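Local coordinates for protein putative peptidase (Chlamydophila abortus, PDB 3CE2) that probably hydrolyses small bioactive peptides as a zinc-dependent oligopeptidase of the M3B family, at residues I287-S292 and N506-E511; Y298-Q303 and G510-F515; V473-F478 and S499-L504. All coordinates share one frame; numbering follows the deposited sequence.

Contact 1: I287-S292 and N506-E511; sequences IVKKNS and NEFYGE
Glu507, which is exposed to solvent, meets the partly exposed Lys289 across this contact. Its chi1 of -59° sets CG anti to the carbonyl carbon, and the extended chain beyond (chi2 -178°) reaches the ammonium group, with Glu507 OE1 and OE2 each 3.4 Å from Lys289 NZ. The two hydrogen bonds are weak, so the salt bridge is a loose, forked one. Glu507 OE1 also lies 3.3 Å from Lys289 CD, on the lysine's aliphatic chain. The backbone takes part too: Glu507 O is 3.4 Å from Ser292 CB, close to the nearest backbone approach, Ser292 CA to Phe508 CA at 5.2 Å. Phe508 follows, and the far end of its ring comes up to the other segment. Its CZ touches Lys289 CG at 3.9 Å, and its CE1 meets Val288 CG1 at 3.9 Å, both partners standing oblique to the ring. Val288 and Phe508 also touch Phe470 and Leu474 respectively, so helix 451-487 backs the apolar side. A type I beta turn from Lys289 to Ser292 lies between helix 278-289 and helix 292-306. This turn region packs on the C-terminal part of helix 494-509, as helix packing within the largely helical M3 peptidase fold.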
ATOM      1  N   ILE A 287       7.048  14.852 -15.106  1.00 39.24           N
ATOM      2  CA  ILE A 287       5.720  15.094 -15.672  1.00 47.08           C
ATOM      3  C   ILE A 287       4.784  15.694 -14.633  1.00 44.09           C
ATOM      4  O   ILE A 287       4.019  16.608 -14.930  1.00 42.84           O
ATOM      5  CB  ILE A 287       5.096  13.835 -16.327  1.00 49.93           C
ATOM      6  CG1 ILE A 287       5.342  13.840 -17.834  1.00 58.29           C
ATOM      7  CG2 ILE A 287       3.621  13.879 -16.198  1.00 56.35           C
ATOM      8  CD1 ILE A 287       6.796  13.542 -18.256  1.00 64.98           C
ATOM      9  N   VAL A 288       4.862  15.194 -13.406  1.00 45.16           N
ATOM     10  CA  VAL A 288       3.992  15.681 -12.362  1.00 41.78           C
ATOM     11  C   VAL A 288       4.270  17.152 -12.059  1.00 40.43           C
ATOM     12  O   VAL A 288       3.340  17.949 -11.993  1.00 44.61           O
ATOM     13  CB  VAL A 288       4.072  14.816 -11.098  1.00 42.33           C
ATOM     14  CG1 VAL A 288       3.391  15.520  -9.956  1.00 36.26           C
ATOM     15  CG2 VAL A 288       3.374  13.493 -11.342  1.00 38.41           C
ATOM     16  N   LYS A 289       5.539  17.521 -11.903  1.00 39.99           N
ATOM     17  CA  LYS A 289       5.885  18.935 -11.725  1.00 43.47           C
ATOM     18  C   LYS A 289       5.355  19.808 -12.857  1.00 44.08           C
ATOM     19  O   LYS A 289       4.831  20.886 -12.607  1.00 47.70           O
ATOM     20  CB  LYS A 289       7.392  19.125 -11.631  1.00 40.39           C
ATOM     21  CG  LYS A 289       7.987  18.649 -10.333  1.00 47.57           C
ATOM     22  CD  LYS A 289       9.495  18.891 -10.299  1.00 49.36           C
ATOM     23  CE  LYS A 289      10.096  18.310  -9.027  1.00 51.93           C
ATOM     24  NZ  LYS A 289      11.534  18.680  -8.893  1.00 49.57           N
ATOM     25  N   LYS A 290       5.493  19.358 -14.105  1.00 41.31           N
ATOM     26  CA  LYS A 290       4.958  20.134 -15.214  1.00 38.01           C
ATOM     27  C   LYS A 290       3.439  20.219 -15.194  1.00 44.02           C
ATOM     28  O   LYS A 290       2.879  20.981 -15.974  1.00 48.12           O
ATOM     29  CB  LYS A 290       5.406  19.598 -16.563  1.00 41.26           C
ATOM     30  CG  LYS A 290       6.876  19.806 -16.904  1.00 40.68           C
ATOM     31  CD  LYS A 290       7.122  19.216 -18.270  1.00 44.29           C
ATOM     32  CE  LYS A 290       8.434  18.462 -18.321  1.00 51.77           C
ATOM     33  NZ  LYS A 290       8.303  17.181 -19.084  1.00 56.35           N
ATOM     34  N   ASN A 291       2.763  19.449 -14.332  1.00 41.47           N
ATOM     35  CA  ASN A 291       1.311  19.592 -14.209  1.00 39.38           C
ATOM     36  C   ASN A 291       0.876  20.219 -12.913  1.00 43.45           C
ATOM     37  O   ASN A 291      -0.327  20.191 -12.566  1.00 43.91           O
ATOM     38  CB  ASN A 291       0.583  18.286 -14.417  1.00 43.56           C
ATOM     39  CG  ASN A 291       0.799  17.724 -15.805  1.00 46.68           C
ATOM     40  OD1 ASN A 291      -0.079  17.792 -16.658  1.00 42.88           O
ATOM     41  ND2 ASN A 291       1.981  17.177 -16.037  1.00 45.38           N
ATOM     42  N   SER A 292       1.850  20.829 -12.234  1.00 37.18           N
ATOM     43  CA  SER A 292       1.594  21.614 -11.031  1.00 41.60           C
ATOM     44  C   SER A 292       0.364  22.480 -11.193  1.00 46.78           C
ATOM     45  O   SER A 292      -0.390  22.689 -10.222  1.00 49.56           O
ATOM     46  CB  SER A 292       2.810  22.457 -10.614  1.00 45.53           C
ATOM     47  OG  SER A 292       3.625  22.869 -11.711  1.00 64.90           O
ATOM     48  N   ASN A 506       7.599  24.872  -3.522  1.00 40.16           N
ATOM     49  CA  ASN A 506       7.404  25.939  -4.439  1.00 44.07           C
ATOM     50  C   ASN A 506       7.059  25.468  -5.827  1.00 44.65           C
ATOM     51  O   ASN A 506       6.081  25.930  -6.398  1.00 43.84           O
ATOM     52  CB  ASN A 506       8.634  26.807  -4.467  1.00 53.78           C
ATOM     53  CG  ASN A 506       8.287  28.219  -4.253  1.00 61.59           C
ATOM     54  OD1 ASN A 506       7.689  28.847  -5.124  1.00 60.99           O
ATOM     55  ND2 ASN A 506       8.579  28.728  -3.054  1.00 69.92           N
ATOM     56  N   GLU A 507       7.848  24.544  -6.365  1.00 42.59           N
ATOM     57  CA  GLU A 507       7.533  23.949  -7.670  1.00 48.86           C
ATOM     58  C   GLU A 507       6.108  23.405  -7.707  1.00 44.78           C
ATOM     59  O   GLU A 507       5.486  23.396  -8.757  1.00 54.90           O
ATOM     60  CB  GLU A 507       8.547  22.858  -8.077  1.00 43.62           C
ATOM     61  CG  GLU A 507       9.986  23.355  -8.169  1.00 56.20           C
ATOM     62  CD  GLU A 507      10.982  22.281  -8.625  1.00 64.51           C
ATOM     63  OE1 GLU A 507      10.901  21.874  -9.806  1.00 73.67           O
ATOM     64  OE2 GLU A 507      11.859  21.855  -7.817  1.00 67.94           O
ATOM     65  N   PHE A 508       5.574  22.973  -6.571  1.00 42.93           N
ATOM     66  CA  PHE A 508       4.265  22.347  -6.591  1.00 42.18           C
ATOM     67  C   PHE A 508       3.178  23.312  -6.228  1.00 42.52           C
ATOM     68  O   PHE A 508       2.091  23.269  -6.780  1.00 48.01           O
ATOM     69  CB  PHE A 508       4.206  21.169  -5.625  1.00 42.54           C
ATOM     70  CG  PHE A 508       4.897  19.938  -6.126  1.00 41.58           C
ATOM     71  CD1 PHE A 508       4.173  18.887  -6.652  1.00 43.84           C
ATOM     72  CD2 PHE A 508       6.264  19.823  -6.066  1.00 39.14           C
ATOM     73  CE1 PHE A 508       4.813  17.755  -7.127  1.00 37.57           C
ATOM     74  CE2 PHE A 508       6.905  18.676  -6.522  1.00 39.23           C
ATOM     75  CZ  PHE A 508       6.172  17.652  -7.055  1.00 38.78           C
ATOM     76  N   TYR A 509       3.459  24.195  -5.290  1.00 43.92           N
ATOM     77  CA  TYR A 509       2.383  24.920  -4.664  1.00 37.91           C
ATOM     78  C   TYR A 509       2.544  26.408  -4.800  1.00 41.95           C
ATOM     79  O   TYR A 509       1.663  27.166  -4.368  1.00 45.64           O
ATOM     80  CB  TYR A 509       2.340  24.549  -3.183  1.00 44.16           C
ATOM     81  CG  TYR A 509       2.021  23.097  -2.921  1.00 42.88           C
ATOM     82  CD1 TYR A 509       0.755  22.585  -3.184  1.00 42.14           C
ATOM     83  CD2 TYR A 509       2.979  22.243  -2.398  1.00 42.20           C
ATOM     84  CE1 TYR A 509       0.449  21.260  -2.935  1.00 40.32           C
ATOM     85  CE2 TYR A 509       2.694  20.914  -2.166  1.00 41.87           C
ATOM     86  CZ  TYR A 509       1.428  20.426  -2.426  1.00 44.55           C
ATOM     87  OH  TYR A 509       1.156  19.091  -2.195  1.00 44.82           O
ATOM     88  N   GLY A 510       3.673  26.821  -5.386  1.00 43.59           N
ATOM     89  CA  GLY A 510       4.048  28.237  -5.538  1.00 44.23           C
ATOM     90  C   GLY A 510       2.993  29.171  -6.119  1.00 51.12           C
ATOM     91  O   GLY A 510       2.815  30.295  -5.645  1.00 51.51           O
ATOM     92  N   GLU A 511       2.280  28.720  -7.141  1.00 48.42           N
ATOM     93  CA  GLU A 511       1.293  29.588  -7.760  1.00 52.10           C
ATOM     94  C   GLU A 511       0.016  29.729  -6.962  1.00 49.38           C
ATOM     95  O   GLU A 511      -0.873  30.449  -7.378  1.00 53.46           O
ATOM     96  CB  GLU A 511       0.941  29.114  -9.181  1.00 58.41           C
ATOM     97  CG  GLU A 511       2.116  29.109 -10.156  1.00 67.80           C
ATOM     98  CD  GLU A 511       2.915  30.405 -10.116  1.00 75.52           C
ATOM     99  OE1 GLU A 511       2.407  31.441 -10.603  1.00 75.93           O
ATOM    100  OE2 GLU A 511       4.054  30.386  -9.597  1.00 80.26           O
TER

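Contact 2: Y298-Q303 and G510-F515; sequences YFSIKQ and GEIITF
Apolar packing between Phe299 and Ile512 carries most of this contact. The two side chains cross at about a right angle: Phe299 CB lies 3.7 Å from Ile512 CG1, while Ile512 CG2 comes to the ring edge, near its plane, 4.0 Å from Phe299 CD2. Both branches of the isoleucine therefore bear on one phenylalanine: its chi1 of -177° sets CG1 anti to the backbone N, at Phe299 CB, and leaves CG2 between the backbone N and the carbonyl carbon, at the ring edge. Ile513 adds a lighter touch, its CD1 standing oblique to the same ring and 4.2 Å from Phe299 CD2. Tyr509 and Phe311 also meet the Phe299 side chain, so the ring joins a wider aromatic cluster.

In fold terms, the irregular chain leaving helix 494-509 packs against helix 292-306, with Ser300 CA and Ile512 CA 7.1 Å apart at the nearest point. Backbone hydrogen bonding of Thr514 with Phe311 ties this loop to the segment bearing Asp310 and His312, which bind a zinc ion; the side chains of Gln303 and Asp310 are about 5 Å apart.

Contacts of polar atoms with carbon make up the remainder, and no hydrogen bond crosses between the segments. Ile512 CD1 lies 3.8 Å from Gln303 OE1 and 4.0 Å from Ser300 OG. The Gln303 and Ile512 side chains run alongside each other, pointing opposite ways. Gln303 NE2 bonds to Leu308 O, and Ser300 OG to Thr296 O.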
ATOM      1  N   TYR A 298      -7.257  23.374  -8.851  1.00 47.59           N
ATOM      2  CA  TYR A 298      -8.125  22.762  -7.843  1.00 45.53           C
ATOM      3  C   TYR A 298      -8.203  23.581  -6.587  1.00 45.28           C
ATOM      4  O   TYR A 298      -9.300  23.862  -6.116  1.00 50.83           O
ATOM      5  CB  TYR A 298      -7.675  21.341  -7.469  1.00 47.81           C
ATOM      6  CG  TYR A 298      -8.508  20.727  -6.355  1.00 45.83           C
ATOM      7  CD1 TYR A 298      -9.908  20.748  -6.410  1.00 40.25           C
ATOM      8  CD2 TYR A 298      -7.901  20.122  -5.245  1.00 47.31           C
ATOM      9  CE1 TYR A 298     -10.683  20.184  -5.394  1.00 41.59           C
ATOM     10  CE2 TYR A 298      -8.667  19.555  -4.218  1.00 42.91           C
ATOM     11  CZ  TYR A 298     -10.054  19.590  -4.306  1.00 44.94           C
ATOM     12  OH  TYR A 298     -10.808  19.027  -3.314  1.00 48.23           O
ATOM     13  N   PHE A 299      -7.046  23.960  -6.044  1.00 43.13           N
ATOM     14  CA  PHE A 299      -7.016  24.770  -4.831  1.00 43.49           C
ATOM     15  C   PHE A 299      -7.703  26.136  -4.936  1.00 46.97           C
ATOM     16  O   PHE A 299      -8.297  26.586  -3.964  1.00 50.68           O
ATOM     17  CB  PHE A 299      -5.596  24.912  -4.288  1.00 45.42           C
ATOM     18  CG  PHE A 299      -5.034  23.640  -3.717  1.00 46.07           C
ATOM     19  CD1 PHE A 299      -5.860  22.534  -3.483  1.00 46.03           C
ATOM     20  CD2 PHE A 299      -3.687  23.554  -3.372  1.00 49.39           C
ATOM     21  CE1 PHE A 299      -5.355  21.347  -2.949  1.00 41.43           C
ATOM     22  CE2 PHE A 299      -3.157  22.368  -2.833  1.00 49.93           C
ATOM     23  CZ  PHE A 299      -4.001  21.259  -2.623  1.00 45.80           C
ATOM     24  N   SER A 300      -7.656  26.804  -6.089  1.00 47.80           N
ATOM     25  CA  SER A 300      -8.350  28.100  -6.190  1.00 48.63           C
ATOM     26  C   SER A 300      -9.844  27.890  -6.117  1.00 51.06           C
ATOM     27  O   SER A 300     -10.576  28.721  -5.572  1.00 49.19           O
ATOM     28  CB  SER A 300      -8.042  28.823  -7.490  1.00 51.79           C
ATOM     29  OG  SER A 300      -6.886  28.291  -8.074  1.00 59.19           O
ATOM     30  N   ILE A 301     -10.319  26.797  -6.694  1.00 47.15           N
ATOM     31  CA  ILE A 301     -11.725  26.515  -6.548  1.00 48.50           C
ATOM     32  C   ILE A 301     -12.023  26.444  -5.068  1.00 50.14           C
ATOM     33  O   ILE A 301     -12.964  27.059  -4.591  1.00 56.48           O
ATOM     34  CB  ILE A 301     -12.101  25.191  -7.185  1.00 51.17           C
ATOM     35  CG1 ILE A 301     -11.908  25.277  -8.695  1.00 51.73           C
ATOM     36  CG2 ILE A 301     -13.525  24.818  -6.814  1.00 45.52           C
ATOM     37  CD1 ILE A 301     -12.244  23.996  -9.398  1.00 56.12           C
ATOM     38  N   LYS A 302     -11.206  25.698  -4.331  1.00 53.70           N
ATOM     39  CA  LYS A 302     -11.390  25.590  -2.883  1.00 51.51           C
ATOM     40  C   LYS A 302     -11.322  26.963  -2.229  1.00 47.82           C
ATOM     41  O   LYS A 302     -12.178  27.281  -1.419  1.00 52.67           O
ATOM     42  CB  LYS A 302     -10.383  24.630  -2.243  1.00 50.21           C
ATOM     43  CG  LYS A 302     -10.796  23.171  -2.274  1.00 54.86           C
ATOM     44  CD  LYS A 302     -10.171  22.417  -1.082  1.00 64.49           C
ATOM     45  CE  LYS A 302     -10.901  21.121  -0.748  1.00 63.70           C
ATOM     46  NZ  LYS A 302     -10.251  20.430   0.387  1.00 64.79           N
ATOM     47  N   GLN A 303     -10.329  27.781  -2.594  1.00 41.72           N
ATOM     48  CA  GLN A 303     -10.245  29.162  -2.075  1.00 46.94           C
ATOM     49  C   GLN A 303     -11.467  30.054  -2.362  1.00 52.74           C
ATOM     50  O   GLN A 303     -11.990  30.693  -1.443  1.00 58.44           O
ATOM     51  CB  GLN A 303      -8.983  29.881  -2.541  1.00 38.87           C
ATOM     52  CG  GLN A 303      -8.912  31.276  -1.997  1.00 39.52           C
ATOM     53  CD  GLN A 303      -7.730  32.096  -2.547  1.00 49.74           C
ATOM     54  OE1 GLN A 303      -6.895  31.607  -3.311  1.00 45.00           O
ATOM     55  NE2 GLN A 303      -7.659  33.356  -2.132  1.00 55.77           N
ATOM     56  N   GLY A 510       3.673  26.821  -5.386  1.00 43.59           N
ATOM     57  CA  GLY A 510       4.048  28.237  -5.538  1.00 44.23           C
ATOM     58  C   GLY A 510       2.993  29.171  -6.119  1.00 51.12           C
ATOM     59  O   GLY A 510       2.815  30.295  -5.645  1.00 51.51           O
ATOM     60  N   GLU A 511       2.280  28.720  -7.141  1.00 48.42           N
ATOM     61  CA  GLU A 511       1.293  29.588  -7.760  1.00 52.10           C
ATOM     62  C   GLU A 511       0.016  29.729  -6.962  1.00 49.38           C
ATOM     63  O   GLU A 511      -0.873  30.449  -7.378  1.00 53.46           O
ATOM     64  CB  GLU A 511       0.941  29.114  -9.181  1.00 58.41           C
ATOM     65  CG  GLU A 511       2.116  29.109 -10.156  1.00 67.80           C
ATOM     66  CD  GLU A 511       2.915  30.405 -10.116  1.00 75.52           C
ATOM     67  OE1 GLU A 511       2.407  31.441 -10.603  1.00 75.93           O
ATOM     68  OE2 GLU A 511       4.054  30.386  -9.597  1.00 80.26           O
ATOM     69  N   ILE A 512      -0.133  29.043  -5.840  1.00 46.34           N
ATOM     70  CA  ILE A 512      -1.441  29.119  -5.174  1.00 43.91           C
ATOM     71  C   ILE A 512      -1.351  29.269  -3.666  1.00 48.58           C
ATOM     72  O   ILE A 512      -2.178  29.941  -3.059  1.00 47.57           O
ATOM     73  CB  ILE A 512      -2.345  27.909  -5.539  1.00 42.41           C
ATOM     74  CG1 ILE A 512      -3.729  28.033  -4.910  1.00 38.96           C
ATOM     75  CG2 ILE A 512      -1.700  26.600  -5.083  1.00 42.57           C
ATOM     76  CD1 ILE A 512      -4.398  29.384  -5.095  1.00 45.17           C
ATOM     77  N   ILE A 513      -0.350  28.633  -3.062  1.00 53.50           N
ATOM     78  CA  ILE A 513      -0.259  28.558  -1.606  1.00 47.08           C
ATOM     79  C   ILE A 513       0.525  29.732  -1.049  1.00 47.53           C
ATOM     80  O   ILE A 513       1.590  30.087  -1.568  1.00 41.23           O
ATOM     81  CB  ILE A 513       0.422  27.233  -1.139  1.00 44.07           C
ATOM     82  CG1 ILE A 513      -0.447  26.029  -1.497  1.00 42.76           C
ATOM     83  CG2 ILE A 513       0.630  27.244   0.378  1.00 39.46           C
ATOM     84  CD1 ILE A 513      -1.627  25.874  -0.571  1.00 34.01           C
ATOM     85  N   THR A 514       0.010  30.319   0.024  1.00 44.31           N
ATOM     86  CA  THR A 514       0.784  31.269   0.782  1.00 47.29           C
ATOM     87  C   THR A 514       1.501  30.504   1.898  1.00 48.19           C
ATOM     88  O   THR A 514       0.864  29.824   2.696  1.00 49.03           O
ATOM     89  CB  THR A 514      -0.143  32.312   1.391  1.00 53.90           C
ATOM     90  OG1 THR A 514      -0.826  33.008   0.335  1.00 55.90           O
ATOM     91  CG2 THR A 514       0.636  33.286   2.324  1.00 44.85           C
ATOM     92  N   PHE A 515       2.819  30.604   1.944  1.00 44.09           N
ATOM     93  CA  PHE A 515       3.594  29.870   2.929  1.00 48.26           C
ATOM     94  C   PHE A 515       3.538  30.506   4.295  1.00 46.07           C
ATOM     95  O   PHE A 515       3.381  31.705   4.406  1.00 51.63           O
ATOM     96  CB  PHE A 515       5.051  29.737   2.487  1.00 49.70           C
ATOM     97  CG  PHE A 515       5.217  28.933   1.246  1.00 54.42           C
ATOM     98  CD1 PHE A 515       4.149  28.197   0.739  1.00 58.53           C
ATOM     99  CD2 PHE A 515       6.432  28.876   0.592  1.00 63.59           C
ATOM    100  CE1 PHE A 515       4.272  27.430  -0.415  1.00 55.94           C
ATOM    101  CE2 PHE A 515       6.569  28.106  -0.579  1.00 68.75           C
ATOM    102  CZ  PHE A 515       5.466  27.385  -1.076  1.00 58.89           C
TER

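Contact 3: V473-F478 and S499-L504; sequences VLFASF and STYKNL
Leu504 projects from its helix into the hollow bounded by Leu474, Ser477 and Phe478. Its CD2 is the leading bump, 3.4 Å from Phe478 N and 3.5 Å from Phe478 CB, while Leu504 CB lies 4.1 Å from Leu474 CD2. On the floor of the hollow, Ser477 OG stands 3.9 Å from Leu504 CD2, presenting a small side chain where the leucine enters. The helices belong to a helical hairpin: helix 451-487 and helix 494-509 follow one another in the chain and run roughly antiparallel, their short segments at 142° with axes 10.2 Å apart. Phe478 is the counterpart bump. Its CG is anti to the backbone N (chi1 -179°), and the ring meets Tyr501 with one face and Thr500 with its edge. Tyr501 CD1 sits over the centre of that face in a T-shaped stack, planes at 87°, whereas Thr500 CG2 lies 3.6 Å from Phe478 CD1. Tyr501 in turn crosses Leu474 at about a right angle, its CE1 lying 3.9 Å from Leu474 CD2. At the tip of the tyrosine side chain, Tyr501 OH approaches the edge of the Phe475 ring near its plane, 3.7 Å from Phe475 CE1.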
ATOM      1  N   VAL A 473       4.357  12.549  -4.826  1.00 39.40           N
ATOM      2  CA  VAL A 473       5.410  12.742  -5.807  1.00 39.84           C
ATOM      3  C   VAL A 473       6.352  13.848  -5.300  1.00 41.35           C
ATOM      4  O   VAL A 473       7.582  13.801  -5.474  1.00 36.52           O
ATOM      5  CB  VAL A 473       4.806  13.062  -7.181  1.00 41.14           C
ATOM      6  CG1 VAL A 473       5.881  13.514  -8.145  1.00 41.46           C
ATOM      7  CG2 VAL A 473       4.067  11.847  -7.725  1.00 36.46           C
ATOM      8  N   LEU A 474       5.780  14.830  -4.622  1.00 36.08           N
ATOM      9  CA  LEU A 474       6.634  15.766  -3.914  1.00 37.26           C
ATOM     10  C   LEU A 474       7.591  14.994  -3.009  1.00 40.72           C
ATOM     11  O   LEU A 474       8.811  15.143  -3.161  1.00 45.48           O
ATOM     12  CB  LEU A 474       5.807  16.773  -3.126  1.00 40.82           C
ATOM     13  CG  LEU A 474       6.489  18.056  -2.647  1.00 40.22           C
ATOM     14  CD1 LEU A 474       5.434  18.942  -2.090  1.00 39.20           C
ATOM     15  CD2 LEU A 474       7.504  17.770  -1.591  1.00 42.56           C
ATOM     16  N   PHE A 475       7.058  14.149  -2.106  1.00 39.86           N
ATOM     17  CA  PHE A 475       7.914  13.358  -1.205  1.00 39.86           C
ATOM     18  C   PHE A 475       8.968  12.651  -2.063  1.00 41.88           C
ATOM     19  O   PHE A 475      10.175  12.651  -1.729  1.00 44.96           O
ATOM     20  CB  PHE A 475       7.163  12.331  -0.318  1.00 43.49           C
ATOM     21  CG  PHE A 475       6.105  12.926   0.665  1.00 56.30           C
ATOM     22  CD1 PHE A 475       6.115  14.269   1.066  1.00 55.19           C
ATOM     23  CD2 PHE A 475       5.126  12.086   1.250  1.00 57.47           C
ATOM     24  CE1 PHE A 475       5.159  14.770   1.997  1.00 45.38           C
ATOM     25  CE2 PHE A 475       4.186  12.579   2.168  1.00 54.06           C
ATOM     26  CZ  PHE A 475       4.209  13.933   2.539  1.00 47.82           C
ATOM     27  N   ALA A 476       8.532  12.079  -3.184  1.00 39.16           N
ATOM     28  CA  ALA A 476       9.454  11.314  -4.054  1.00 33.02           C
ATOM     29  C   ALA A 476      10.625  12.119  -4.586  1.00 33.90           C
ATOM     30  O   ALA A 476      11.753  11.627  -4.561  1.00 41.78           O
ATOM     31  CB  ALA A 476       8.728  10.653  -5.182  1.00 31.70           C
ATOM     32  N   SER A 477      10.401  13.343  -5.057  1.00 32.36           N
ATOM     33  CA  SER A 477      11.559  14.110  -5.530  1.00 41.58           C
ATOM     34  C   SER A 477      12.447  14.504  -4.373  1.00 41.62           C
ATOM     35  O   SER A 477      13.694  14.489  -4.488  1.00 37.75           O
ATOM     36  CB  SER A 477      11.178  15.350  -6.334  1.00 43.24           C
ATOM     37  OG  SER A 477       9.935  15.810  -5.907  1.00 54.17           O
ATOM     38  N   PHE A 478      11.808  14.854  -3.258  1.00 41.01           N
ATOM     39  CA  PHE A 478      12.568  15.186  -2.072  1.00 40.71           C
ATOM     40  C   PHE A 478      13.502  14.036  -1.738  1.00 41.56           C
ATOM     41  O   PHE A 478      14.719  14.216  -1.596  1.00 41.62           O
ATOM     42  CB  PHE A 478      11.663  15.479  -0.889  1.00 41.85           C
ATOM     43  CG  PHE A 478      12.424  15.850   0.331  1.00 46.37           C
ATOM     44  CD1 PHE A 478      13.325  16.897   0.294  1.00 44.01           C
ATOM     45  CD2 PHE A 478      12.295  15.116   1.507  1.00 50.03           C
ATOM     46  CE1 PHE A 478      14.057  17.231   1.418  1.00 45.27           C
ATOM     47  CE2 PHE A 478      13.034  15.448   2.642  1.00 47.15           C
ATOM     48  CZ  PHE A 478      13.911  16.507   2.594  1.00 41.23           C
ATOM     49  N   SER A 499      15.862  23.854   2.645  1.00 42.90           N
ATOM     50  CA  SER A 499      15.861  24.621   1.388  1.00 49.59           C
ATOM     51  C   SER A 499      15.337  23.773   0.271  1.00 50.50           C
ATOM     52  O   SER A 499      14.489  24.191  -0.499  1.00 50.85           O
ATOM     53  CB  SER A 499      17.269  25.050   0.996  1.00 53.45           C
ATOM     54  OG  SER A 499      17.709  26.057   1.869  1.00 63.30           O
ATOM     55  N   THR A 500      15.893  22.575   0.185  1.00 51.23           N
ATOM     56  CA  THR A 500      15.459  21.575  -0.744  1.00 47.22           C
ATOM     57  C   THR A 500      13.939  21.437  -0.673  1.00 53.24           C
ATOM     58  O   THR A 500      13.246  21.434  -1.701  1.00 58.88           O
ATOM     59  CB  THR A 500      16.103  20.251  -0.370  1.00 44.77           C
ATOM     60  OG1 THR A 500      17.518  20.396  -0.437  1.00 50.51           O
ATOM     61  CG2 THR A 500      15.692  19.162  -1.306  1.00 50.61           C
ATOM     62  N   TYR A 501      13.412  21.324   0.536  1.00 48.06           N
ATOM     63  CA  TYR A 501      11.991  21.078   0.667  1.00 46.20           C
ATOM     64  C   TYR A 501      11.213  22.343   0.303  1.00 42.45           C
ATOM     65  O   TYR A 501      10.108  22.281  -0.263  1.00 42.70           O
ATOM     66  CB  TYR A 501      11.661  20.573   2.071  1.00 41.69           C
ATOM     67  CG  TYR A 501      10.323  19.931   2.189  1.00 37.93           C
ATOM     68  CD1 TYR A 501      10.160  18.570   1.963  1.00 43.78           C
ATOM     69  CD2 TYR A 501       9.215  20.672   2.528  1.00 36.99           C
ATOM     70  CE1 TYR A 501       8.910  17.971   2.058  1.00 35.94           C
ATOM     71  CE2 TYR A 501       7.962  20.089   2.619  1.00 34.45           C
ATOM     72  CZ  TYR A 501       7.813  18.738   2.381  1.00 40.68           C
ATOM     73  OH  TYR A 501       6.550  18.157   2.496  1.00 45.05           O
ATOM     74  N   LYS A 502      11.790  23.492   0.611  1.00 43.60           N
ATOM     75  CA  LYS A 502      11.111  24.752   0.300  1.00 50.33           C
ATOM     76  C   LYS A 502      10.939  24.962  -1.211  1.00 46.05           C
ATOM     77  O   LYS A 502       9.837  25.243  -1.675  1.00 46.45           O
ATOM     78  CB  LYS A 502      11.821  25.953   0.920  1.00 53.35           C
ATOM     79  CG  LYS A 502      11.088  27.239   0.615  1.00 58.47           C
ATOM     80  CD  LYS A 502      11.451  28.367   1.551  1.00 63.76           C
ATOM     81  CE  LYS A 502      10.228  29.301   1.692  1.00 73.69           C
ATOM     82  NZ  LYS A 502      10.534  30.657   2.259  1.00 72.35           N
ATOM     83  N   ASN A 503      12.029  24.813  -1.962  1.00 42.98           N
ATOM     84  CA  ASN A 503      11.989  24.905  -3.424  1.00 49.77           C
ATOM     85  C   ASN A 503      10.959  23.946  -3.951  1.00 50.63           C
ATOM     86  O   ASN A 503      10.144  24.308  -4.795  1.00 59.68           O
ATOM     87  CB  ASN A 503      13.365  24.656  -4.078  1.00 52.40           C
ATOM     88  CG  ASN A 503      14.456  25.634  -3.566  1.00 62.32           C
ATOM     89  OD1 ASN A 503      14.184  26.803  -3.245  1.00 64.77           O
ATOM     90  ND2 ASN A 503      15.686  25.146  -3.481  1.00 59.28           N
ATOM     91  N   LEU A 504      10.965  22.731  -3.428  1.00 48.33           N
ATOM     92  CA  LEU A 504       9.986  21.754  -3.862  1.00 49.94           C
ATOM     93  C   LEU A 504       8.566  22.211  -3.573  1.00 44.49           C
ATOM     94  O   LEU A 504       7.700  22.138  -4.451  1.00 44.25           O
ATOM     95  CB  LEU A 504      10.243  20.385  -3.236  1.00 54.81           C
ATOM     96  CG  LEU A 504      10.986  19.333  -4.053  1.00 55.82           C
ATOM     97  CD1 LEU A 504      12.216  19.918  -4.744  1.00 65.01           C
ATOM     98  CD2 LEU A 504      11.386  18.184  -3.130  1.00 54.48           C
TER

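Overall arrangement
Helix 494-509 unites contacts 1 and 3, and the chain that leaves it supplies one side of contact 2, sharing Gly510 and Glu511 with contact 1. Contact 3 is buried, with aromatic and aliphatic groups interlocking between two helices; contacts 1 and 2 are partly buried. Contact 1 alone has a salt bridge between its segments, made by its exposed Glu507, whereas contact 2 sets a loop against a helix through aliphatic-aromatic packing. Val288 CG1 lies 3.7 Å from Val473 CG1, joining contacts 1 and 3, and Tyr509 CE1 lies 3.8 Å from Phe299 CE2, joining contacts 1 and 2. Contacts 2 and 3, with centres about 18 Å apart, touch through Phe515 CD2 and Lys502 CE at 4.0 Å.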